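Local coordinates for YrdC-like domain-containing protein (Streptococcus mutans, PDB 3L7V), which is of uncharacterised function but has a YrdC-like domain, may bind double-stranded RNA and may take part in tRNA modification, at residues Q108-I113 against L249-G254; L127-W133 against G157-I163; Y234-V240 against V265-L271. All coordinates share one frame; numbering follows the deposited sequence.

Contact 1: residues Q108-I113 against L249-G254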
loop_
_atom_site.group_PDB
_atom_site.type_symbol
_atom_site.label_atom_id
_atom_site.label_comp_id
_atom_site.label_asym_id
_atom_site.label_seq_id
_atom_site.Cartn_x
_atom_site.Cartn_y
_atom_site.Cartn_z
ATOM N N GLN A 108 -0.541 -12.479 -9.284
ATOM C CA GLN A 108 -0.065 -12.990 -10.572
ATOM C C GLN A 108 1.025 -12.068 -11.115
ATOM O O GLN A 108 0.894 -10.832 -11.044
ATOM C CB GLN A 108 -1.201 -13.035 -11.607
ATOM C CG GLN A 108 -2.313 -14.017 -11.331
ATOM C CD GLN A 108 -3.409 -13.971 -12.383
ATOM O OE1 GLN A 108 -3.159 -13.694 -13.556
ATOM N NE2 GLN A 108 -4.633 -14.228 -11.960
ATOM N N LEU A 109 2.072 -12.662 -11.686
ATOM C CA LEU A 109 3.260 -11.922 -12.133
ATOM C C LEU A 109 3.800 -12.449 -13.474
ATOM O O LEU A 109 3.573 -13.612 -13.827
ATOM C CB LEU A 109 4.368 -12.049 -11.077
ATOM C CG LEU A 109 4.581 -11.038 -9.938
ATOM C CD1 LEU A 109 3.417 -10.116 -9.752
ATOM C CD2 LEU A 109 4.923 -11.737 -8.634
ATOM N N THR A 110 4.497 -11.592 -14.218
ATOM C CA THR A 110 5.382 -12.033 -15.314
ATOM C C THR A 110 6.849 -11.843 -14.905
ATOM O O THR A 110 7.131 -11.192 -13.892
ATOM C CB THR A 110 5.148 -11.249 -16.616
ATOM O OG1 THR A 110 5.430 -9.864 -16.401
ATOM C CG2 THR A 110 3.717 -11.408 -17.104
ATOM N N PRO A 111 7.797 -12.401 -15.681
ATOM C CA PRO A 111 9.190 -12.202 -15.258
ATOM C C PRO A 111 9.642 -10.734 -15.294
ATOM O O PRO A 111 10.413 -10.340 -14.425
ATOM C CB PRO A 111 9.990 -13.076 -16.242
ATOM C CG PRO A 111 9.009 -14.137 -16.684
ATOM C CD PRO A 111 7.685 -13.406 -16.757
ATOM N N GLU A 112 9.188 -9.948 -16.268
ATOM C CA GLU A 112 9.459 -8.501 -16.276
ATOM C C GLU A 112 8.892 -7.779 -15.026
ATOM O O GLU A 112 9.578 -6.977 -14.394
ATOM C CB GLU A 112 8.904 -7.847 -17.548
ATOM C CG GLU A 112 9.712 -8.119 -18.816
ATOM C CD GLU A 112 8.959 -7.790 -20.116
ATOM O OE1 GLU A 112 7.716 -7.961 -20.179
ATOM O OE2 GLU A 112 9.627 -7.371 -21.086
ATOM N N ILE A 113 7.639 -8.056 -14.677
ATOM C CA ILE A 113 7.013 -7.381 -13.537
ATOM C C ILE A 113 7.728 -7.757 -12.245
ATOM O O ILE A 113 8.032 -6.878 -11.422
ATOM C CB ILE A 113 5.496 -7.678 -13.429
ATOM C CG1 ILE A 113 4.749 -7.049 -14.610
ATOM C CG2 ILE A 113 4.938 -7.124 -12.121
ATOM C CD1 ILE A 113 3.389 -7.629 -14.888
ATOM N N LEU A 249 -3.986 -9.487 -16.543
ATOM C CA LEU A 249 -2.552 -9.150 -16.601
ATOM C C LEU A 249 -2.097 -8.699 -18.007
ATOM O O LEU A 249 -2.524 -9.275 -19.001
ATOM C CB LEU A 249 -1.715 -10.359 -16.141
ATOM C CG LEU A 249 -0.241 -10.205 -15.730
ATOM C CD1 LEU A 249 -0.081 -9.160 -14.635
ATOM C CD2 LEU A 249 0.352 -11.557 -15.278
ATOM N N ILE A 250 -1.269 -7.654 -18.084
ATOM C CA ILE A 250 -0.627 -7.257 -19.353
ATOM C C ILE A 250 0.319 -8.356 -19.842
ATOM O O ILE A 250 0.826 -9.145 -19.033
ATOM C CB ILE A 250 0.206 -5.958 -19.204
ATOM C CG1 ILE A 250 1.340 -6.177 -18.195
ATOM C CG2 ILE A 250 -0.695 -4.758 -18.832
ATOM C CD1 ILE A 250 2.336 -5.041 -18.090
ATOM N N PRO A 251 0.561 -8.418 -21.167
ATOM C CA PRO A 251 1.461 -9.412 -21.777
ATOM C C PRO A 251 2.938 -9.169 -21.488
ATOM O O PRO A 251 3.326 -8.035 -21.181
ATOM C CB PRO A 251 1.218 -9.229 -23.285
ATOM C CG PRO A 251 -0.063 -8.500 -23.400
ATOM C CD PRO A 251 -0.164 -7.640 -22.181
ATOM N N GLN A 252 3.738 -10.230 -21.590
ATOM C CA GLN A 252 5.197 -10.128 -21.615
ATOM C C GLN A 252 5.644 -9.466 -22.900
ATOM O O GLN A 252 5.214 -9.861 -23.976
ATOM C CB GLN A 252 5.848 -11.516 -21.561
ATOM C CG GLN A 252 6.350 -11.956 -20.203
ATOM C CD GLN A 252 7.712 -11.374 -19.839
ATOM O OE1 GLN A 252 8.719 -11.621 -20.508
ATOM N NE2 GLN A 252 7.747 -10.616 -18.755
ATOM N N GLN A 253 6.532 -8.482 -22.789
ATOM C CA GLN A 253 7.070 -7.807 -23.968
ATOM C C GLN A 253 8.290 -8.522 -24.580
ATOM O O GLN A 253 8.207 -9.061 -25.675
ATOM C CB GLN A 253 7.378 -6.325 -23.663
ATOM C CG GLN A 253 6.110 -5.491 -23.442
ATOM C CD GLN A 253 6.379 -4.029 -23.125
ATOM O OE1 GLN A 253 7.327 -3.436 -23.634
ATOM N NE2 GLN A 253 5.532 -3.439 -22.280
ATOM N N GLY A 254 9.419 -8.518 -23.879
ATOM C CA GLY A 254 10.649 -9.055 -24.439
ATOM C C GLY A 254 11.593 -7.925 -24.796
ATOM O O GLY A 254 11.175 -6.918 -25.364
HETATM O O HOH W 1 -4.958 -12.251 -15.473
HETATM O O HOH W 2 5.149 -7.509 -18.657
#

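Contact 2: residues L127-W133 against G157-I163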
loop_
_atom_site.group_PDB
_atom_site.type_symbol
_atom_site.label_atom_id
_atom_site.label_comp_id
_atom_site.label_asym_id
_atom_site.label_seq_id
_atom_site.Cartn_x
_atom_site.Cartn_y
_atom_site.Cartn_z
ATOM N N LEU A 127 6.661 1.854 -3.791
ATOM C CA LEU A 127 6.022 1.510 -5.070
ATOM C C LEU A 127 4.697 0.754 -4.879
ATOM O O LEU A 127 4.641 -0.184 -4.084
ATOM C CB LEU A 127 7.000 0.660 -5.924
ATOM C CG LEU A 127 6.511 0.045 -7.234
ATOM C CD1 LEU A 127 6.472 1.101 -8.357
ATOM C CD2 LEU A 127 7.411 -1.122 -7.628
ATOM N N GLY A 128 3.653 1.145 -5.620
ATOM C CA GLY A 128 2.394 0.401 -5.667
ATOM C C GLY A 128 1.918 0.005 -7.079
ATOM O O GLY A 128 1.934 0.821 -7.998
ATOM N N CYS A 129 1.496 -1.247 -7.264
ATOM C CA CYS A 129 1.038 -1.711 -8.578
ATOM C C CYS A 129 -0.292 -2.451 -8.485
ATOM O O CYS A 129 -0.496 -3.277 -7.588
ATOM C CB CYS A 129 2.072 -2.630 -9.265
ATOM S SG CYS A 129 3.708 -1.925 -9.721
ATOM N N ILE A 130 -1.176 -2.174 -9.438
ATOM C CA ILE A 130 -2.477 -2.829 -9.524
ATOM C C ILE A 130 -2.343 -4.157 -10.264
ATOM O O ILE A 130 -2.044 -4.174 -11.468
ATOM C CB ILE A 130 -3.502 -1.930 -10.248
ATOM C CG1 ILE A 130 -3.607 -0.581 -9.539
ATOM C CG2 ILE A 130 -4.884 -2.606 -10.331
ATOM C CD1 ILE A 130 -4.673 0.305 -10.108
ATOM N N LEU A 131 -2.566 -5.256 -9.532
ATOM C CA LEU A 131 -2.431 -6.630 -10.046
ATOM C C LEU A 131 -3.671 -7.534 -9.783
ATOM O O LEU A 131 -4.484 -7.236 -8.915
ATOM C CB LEU A 131 -1.171 -7.277 -9.441
ATOM C CG LEU A 131 0.181 -6.667 -9.848
ATOM C CD1 LEU A 131 1.311 -7.079 -8.894
ATOM C CD2 LEU A 131 0.527 -7.013 -11.314
ATOM N N PRO A 132 -3.810 -8.644 -10.533
ATOM C CA PRO A 132 -4.837 -9.663 -10.235
ATOM C C PRO A 132 -4.358 -10.651 -9.168
ATOM O O PRO A 132 -3.154 -10.814 -8.998
ATOM C CB PRO A 132 -4.997 -10.419 -11.566
ATOM C CG PRO A 132 -4.034 -9.745 -12.563
ATOM C CD PRO A 132 -3.020 -9.002 -11.726
ATOM N N TRP A 133 -5.278 -11.313 -8.473
ATOM C CA TRP A 133 -4.909 -12.374 -7.510
ATOM C C TRP A 133 -4.711 -13.724 -8.193
ATOM O O TRP A 133 -5.400 -14.047 -9.165
ATOM C CB TRP A 133 -5.980 -12.539 -6.415
ATOM C CG TRP A 133 -6.002 -11.445 -5.381
ATOM C CD1 TRP A 133 -6.422 -10.151 -5.559
ATOM C CD2 TRP A 133 -5.602 -11.551 -4.004
ATOM N NE1 TRP A 133 -6.297 -9.447 -4.380
ATOM C CE2 TRP A 133 -5.804 -10.283 -3.411
ATOM C CE3 TRP A 133 -5.094 -12.592 -3.215
ATOM C CZ2 TRP A 133 -5.509 -10.030 -2.067
ATOM C CZ3 TRP A 133 -4.803 -12.336 -1.880
ATOM C CH2 TRP A 133 -5.015 -11.064 -1.322
ATOM N N GLY A 157 -11.570 -7.949 -9.352
ATOM C CA GLY A 157 -10.748 -8.877 -8.594
ATOM C C GLY A 157 -9.287 -8.465 -8.459
ATOM O O GLY A 157 -8.430 -9.303 -8.215
ATOM N N THR A 158 -9.000 -7.177 -8.614
ATOM C CA THR A 158 -7.628 -6.684 -8.521
ATOM C C THR A 158 -7.419 -5.969 -7.185
ATOM O O THR A 158 -8.396 -5.553 -6.551
ATOM C CB THR A 158 -7.292 -5.717 -9.696
ATOM O OG1 THR A 158 -8.210 -4.615 -9.708
ATOM C CG2 THR A 158 -7.379 -6.436 -11.049
ATOM N N SER A 159 -6.158 -5.846 -6.755
ATOM C CA SER A 159 -5.783 -4.979 -5.622
ATOM C C SER A 159 -4.513 -4.189 -5.937
ATOM O O SER A 159 -3.809 -4.500 -6.913
ATOM C CB SER A 159 -5.544 -5.783 -4.336
ATOM O OG SER A 159 -6.679 -6.536 -3.933
ATOM N N CYS A 160 -4.228 -3.172 -5.114
ATOM C CA CYS A 160 -2.947 -2.461 -5.161
ATOM C C CYS A 160 -1.975 -3.045 -4.125
ATOM O O CYS A 160 -2.224 -2.942 -2.922
ATOM C CB CYS A 160 -3.133 -0.954 -4.902
ATOM S SG CYS A 160 -1.571 0.025 -4.988
ATOM N N PHE A 161 -0.876 -3.643 -4.594
ATOM C CA PHE A 161 0.142 -4.239 -3.712
ATOM C C PHE A 161 1.345 -3.286 -3.540
ATOM O O PHE A 161 1.966 -2.889 -4.525
ATOM C CB PHE A 161 0.628 -5.596 -4.278
ATOM C CG PHE A 161 -0.412 -6.699 -4.241
ATOM C CD1 PHE A 161 -0.463 -7.595 -3.180
ATOM C CD2 PHE A 161 -1.326 -6.844 -5.273
ATOM C CE1 PHE A 161 -1.406 -8.601 -3.146
ATOM C CE2 PHE A 161 -2.281 -7.847 -5.243
ATOM C CZ PHE A 161 -2.320 -8.729 -4.177
ATOM N N VAL A 162 1.690 -2.945 -2.300
ATOM C CA VAL A 162 2.694 -1.903 -2.020
ATOM C C VAL A 162 3.885 -2.441 -1.238
ATOM O O VAL A 162 3.690 -3.223 -0.317
ATOM C CB VAL A 162 2.077 -0.773 -1.156
ATOM C CG1 VAL A 162 3.042 0.375 -1.017
ATOM C CG2 VAL A 162 0.775 -0.295 -1.751
ATOM N N ILE A 163 5.100 -2.000 -1.586
ATOM C CA ILE A 163 6.334 -2.327 -0.843
ATOM C C ILE A 163 7.095 -1.067 -0.410
ATOM O O ILE A 163 6.888 -0.001 -0.970
ATOM C CB ILE A 163 7.357 -3.152 -1.704
ATOM C CG1 ILE A 163 7.626 -2.446 -3.047
ATOM C CG2 ILE A 163 6.907 -4.594 -1.889
ATOM C CD1 ILE A 163 8.799 -2.999 -3.844
HETATM O O HOH W 3 -8.041 -12.176 -9.132
#

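Contact 3: residues Y234-V240 against V265-L271. With SO4 (sulfate ion), chain G; SO4 (sulfate ion), chain B.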
loop_
_atom_site.group_PDB
_atom_site.type_symbol
_atom_site.label_atom_id
_atom_site.label_comp_id
_atom_site.label_asym_id
_atom_site.label_seq_id
_atom_site.Cartn_x
_atom_site.Cartn_y
_atom_site.Cartn_z
ATOM N N TYR A 234 5.980 15.969 -1.857
ATOM C CA TYR A 234 4.975 14.972 -2.237
ATOM C C TYR A 234 4.138 14.481 -1.036
ATOM O O TYR A 234 4.658 14.298 0.065
ATOM C CB TYR A 234 5.652 13.775 -2.918
ATOM C CG TYR A 234 6.239 14.097 -4.269
ATOM C CD1 TYR A 234 7.607 14.273 -4.435
ATOM C CD2 TYR A 234 5.423 14.235 -5.382
ATOM C CE1 TYR A 234 8.148 14.570 -5.681
ATOM C CE2 TYR A 234 5.954 14.543 -6.633
ATOM C CZ TYR A 234 7.310 14.704 -6.772
ATOM O OH TYR A 234 7.822 15.000 -8.004
ATOM N N GLU A 235 2.851 14.238 -1.258
ATOM C CA GLU A 235 1.966 13.799 -0.181
ATOM C C GLU A 235 1.429 12.367 -0.388
ATOM O O GLU A 235 0.616 11.863 0.406
ATOM C CB GLU A 235 0.802 14.783 -0.016
ATOM C CG GLU A 235 1.212 16.250 0.096
ATOM C CD GLU A 235 0.082 17.144 0.622
ATOM O OE1 GLU A 235 -0.358 18.055 -0.112
ATOM O OE2 GLU A 235 -0.369 16.934 1.774
ATOM N N GLN A 236 1.889 11.707 -1.445
ATOM C CA GLN A 236 1.423 10.364 -1.762
ATOM C C GLN A 236 2.486 9.609 -2.562
ATOM O O GLN A 236 3.439 10.212 -3.059
ATOM C CB GLN A 236 0.145 10.463 -2.590
ATOM C CG GLN A 236 0.329 11.310 -3.838
ATOM C CD GLN A 236 -0.975 11.747 -4.466
ATOM O OE1 GLN A 236 -0.990 12.234 -5.596
ATOM N NE2 GLN A 236 -2.079 11.575 -3.740
ATOM N N GLY A 237 2.319 8.296 -2.689
ATOM C CA GLY A 237 3.212 7.500 -3.513
ATOM C C GLY A 237 2.703 7.275 -4.933
ATOM O O GLY A 237 1.519 7.505 -5.223
ATOM N N VAL A 238 3.608 6.828 -5.808
ATOM C CA VAL A 238 3.302 6.540 -7.207
ATOM C C VAL A 238 2.451 5.276 -7.336
ATOM O O VAL A 238 2.662 4.318 -6.599
ATOM C CB VAL A 238 4.607 6.300 -8.016
ATOM C CG1 VAL A 238 4.297 5.684 -9.371
ATOM C CG2 VAL A 238 5.398 7.589 -8.170
HETATM N N MSE A 239 1.492 5.279 -8.260
HETATM C CA MSE A 239 0.738 4.057 -8.606
HETATM C C MSE A 239 0.895 3.677 -10.083
HETATM O O MSE A 239 0.768 4.536 -10.956
HETATM C CB MSE A 239 -0.755 4.201 -8.264
HETATM C CG MSE A 239 -1.108 3.802 -6.821
HETATM SE SE MSE A 239 -3.040 3.763 -6.379
HETATM C CE MSE A 239 -3.708 2.799 -7.911
ATOM N N VAL A 240 1.164 2.397 -10.357
ATOM C CA VAL A 240 1.300 1.906 -11.749
ATOM C C VAL A 240 0.317 0.771 -12.046
ATOM O O VAL A 240 0.318 -0.244 -11.351
ATOM C CB VAL A 240 2.738 1.391 -12.051
ATOM C CG1 VAL A 240 2.840 0.853 -13.479
ATOM C CG2 VAL A 240 3.758 2.487 -11.853
ATOM N N VAL A 265 0.881 1.373 -17.135
ATOM C CA VAL A 265 0.430 2.777 -17.165
ATOM C C VAL A 265 0.597 3.517 -15.822
ATOM O O VAL A 265 0.033 3.107 -14.813
ATOM C CB VAL A 265 -1.057 2.882 -17.562
ATOM C CG1 VAL A 265 -1.519 4.354 -17.537
ATOM C CG2 VAL A 265 -1.327 2.229 -18.933
ATOM N N VAL A 266 1.345 4.617 -15.804
ATOM C CA VAL A 266 1.451 5.405 -14.581
ATOM C C VAL A 266 0.157 6.210 -14.381
ATOM O O VAL A 266 -0.158 7.072 -15.195
ATOM C CB VAL A 266 2.688 6.345 -14.601
ATOM C CG1 VAL A 266 2.712 7.279 -13.361
ATOM C CG2 VAL A 266 3.988 5.541 -14.720
ATOM N N ILE A 267 -0.593 5.922 -13.308
ATOM C CA ILE A 267 -1.879 6.600 -13.067
ATOM C C ILE A 267 -1.891 7.650 -11.930
ATOM O O ILE A 267 -2.828 8.451 -11.821
ATOM C CB ILE A 267 -3.090 5.593 -12.953
ATOM C CG1 ILE A 267 -2.836 4.490 -11.923
ATOM C CG2 ILE A 267 -3.395 4.944 -14.308
ATOM C CD1 ILE A 267 -3.041 4.922 -10.525
ATOM N N ARG A 268 -0.849 7.673 -11.103
ATOM C CA ARG A 268 -0.745 8.705 -10.068
ATOM C C ARG A 268 0.706 9.105 -9.848
ATOM O O ARG A 268 1.570 8.255 -9.666
ATOM C CB ARG A 268 -1.379 8.230 -8.746
ATOM C CG ARG A 268 -1.666 9.323 -7.719
ATOM C CD ARG A 268 -2.420 8.779 -6.473
ATOM N NE ARG A 268 -1.556 8.032 -5.554
ATOM C CZ ARG A 268 -1.958 7.488 -4.403
ATOM N NH1 ARG A 268 -3.219 7.603 -4.006
ATOM N NH2 ARG A 268 -1.098 6.823 -3.641
ATOM N N LYS A 269 0.950 10.411 -9.864
ATOM C CA LYS A 269 2.269 11.011 -9.637
ATOM C C LYS A 269 2.606 11.009 -8.132
ATOM O O LYS A 269 1.708 11.062 -7.299
ATOM C CB LYS A 269 2.241 12.446 -10.207
ATOM C CG LYS A 269 3.565 13.147 -10.373
ATOM C CD LYS A 269 3.367 14.500 -11.060
ATOM C CE LYS A 269 4.680 15.279 -11.156
ATOM N NZ LYS A 269 4.570 16.514 -11.993
ATOM N N GLY A 270 3.884 10.939 -7.769
ATOM C CA GLY A 270 4.241 10.908 -6.358
ATOM C C GLY A 270 5.723 10.806 -6.018
ATOM O O GLY A 270 6.587 11.020 -6.877
ATOM N N LEU A 271 6.014 10.489 -4.752
ATOM C CA LEU A 271 7.391 10.392 -4.259
ATOM C C LEU A 271 8.310 9.593 -5.220
ATOM O O LEU A 271 7.978 8.478 -5.627
ATOM C CB LEU A 271 7.414 9.751 -2.859
ATOM C CG LEU A 271 8.754 9.794 -2.108
ATOM C CD1 LEU A 271 9.134 11.219 -1.710
ATOM C CD2 LEU A 271 8.770 8.885 -0.882
HETATM S S SO4 G . -2.383 12.978 -9.515
HETATM O O1 SO4 G . -1.898 11.682 -9.977
HETATM O O2 SO4 G . -2.756 13.784 -10.672
HETATM O O3 SO4 G . -3.551 12.792 -8.658
HETATM O O4 SO4 G . -1.327 13.652 -8.764
HETATM S S SO4 B . -4.925 5.891 -0.519
HETATM O O1 SO4 B . -5.520 4.726 -1.177
HETATM O O2 SO4 B . -4.778 6.983 -1.476
HETATM O O3 SO4 B . -5.799 6.334 0.569
HETATM O O4 SO4 B . -3.591 5.550 -0.020
HETATM O O HOH W 4 6.186 6.438 -4.691
#

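Contact 1: residues Q108-I113 against L249-G254
E112, in the N-terminal turn of helix 111-123, which T110 caps, holds loop 249-254 by the loop's backbone, its carboxylate taking the successive amides of Q253 and G254. OE1 accepts from Q253 N at 2.9 Å, on the syn side and 23° out of the carboxylate plane; OE2 takes G254 N at 3.0 Å from above that plane. Both bonds are nearly straight, and together they fix how the carboxylate is turned against the loop. Beyond CG the glutamate chain is extended (chi2 164°), which carries the acid out to the loop. Q252 comes from the opposite direction: bent at chi2 (-81°), it folds its amide back over the start of the helix, with CD 3.7 Å from P111 CD. The apolar part lies toward the other end of the loop. L249 divides its two methyls, CD1 meeting I113 CD1 at 3.8 Å while CD2 lies beside T110 CG2, and I250 CG1 approaches the same I113 methyl. In the next shell T110, as the N-cap, accepts a weak bond from I113 N at its OG1. A water ties this cap to the loop, donating to E112 OE1 and P251 O and accepting from T110 OG1. Q253 turns its amide away, NE2 bonding to S286 O. Q108 sends NE2 to W133 O next to strand 127-132, while its OE1 accepts, at 3.0 Å, from a second water that itself accepts from L249 N.

Contact 2: residues L127-W133 against G157-I163
L127 and I163 open an antiparallel strand pair inside the mixed sheet of this YrdC-like fold, as a hydrogen-bonded pair in which I163 N reaches L127 O at 3.1 Å and the return bond is weak. G128 faces V162 in a non-hydrogen-bonded pair, the CA atoms 4.3 Å apart, and C160 SG comes close to its CA. C129 and F161 exchange two backbone bonds; F161 O has a further donor in Y117 OH of helix 111-123, which covers the face bearing L127, C129 and L131. On the other face I130 lays CG2 against the T158 side chain, whose OG1 bonds to D154. L131 pairs with S159 and rests CB near F161 CD2. P132 ends the strand opposite T158, and beyond it a water accepts from W133 N and donates to G157 O. W133 CG stands anti to the carbonyl carbon (chi1 -74°), which brings the indole back toward the partner strand. F161 CZ lies over one indole face, offset toward the rim, with the two ring planes inclined at 57°. In the indole plane, NE1 donates to S159 OG at 3.0 Å, along a nearly straight line (171° at the hydrogen), while S159 OG is also bonded to M152 O.

Contact 3: residues Y234-V240 against V265-L271
G237 O is gripped side-on by the R268 guanidinium, NE and NH2 each donating to it at 3.1 Å from within the guanidinium plane. NE lies nearly on the carbonyl axis, whereas NH2 comes in tilted. A bend at chi3 (76°) turns the arginine tip onto this carbonyl. The Q236 amide stacks over one face of the guanidinium, the planes 9° apart, and selenomethionine M239 puts SE over the opposite face. At the edge NH1 binds a sulfate oxygen at 3.0 Å; a second sulfate accepts from K269 N. Both ions probably come from the crystallisation liquor, yet they mark places where an anion can settle. The backbones pair antiparallel through a classic beta bulge, I267 and R268 both facing M239: M239 N donates to R268 O, and I267 N to M239 O at 3.1 Å. Between the side chains, I267 CD1 presses on M239 CB at 3.3 Å, tighter than usual. Past the strands, L271 N donates to Q236 O. The Y234 ring lies flat against G270, whose O sits 3.5 Å above its centre, while L271 CA makes an off-centre CH-pi contact. A water joins V238 N to L271 O. Helix 273-283 covers Y234, V238 and V266 through I273, I276 and L280; strand 239-241 continues the sheet to strand 127-132, and strand 265-268 to strand 288-289.

Overall arrangement
From the N terminus, the chain first enters contact 1 at the start of helix 111-123, then runs directly into strand 127-132 of contact 2. Contact 2 closes early, over a mostly helical connection, and lies wholly within the long loop that contact 1 completes only at 249-254. Contact 3 opens at 234-240, after contact 2 has closed, and closes at 265-271; its segments alternate with those of contact 1, so these two loops cross, although they do not touch. Strands 127-132 and 239-241 are sheet neighbours, joining contacts 2 and 3 through G128 O to V240 N and V240 O to I130 N. Contact 1 fastens the intervening 249-254 loop to the helix beside that sheet.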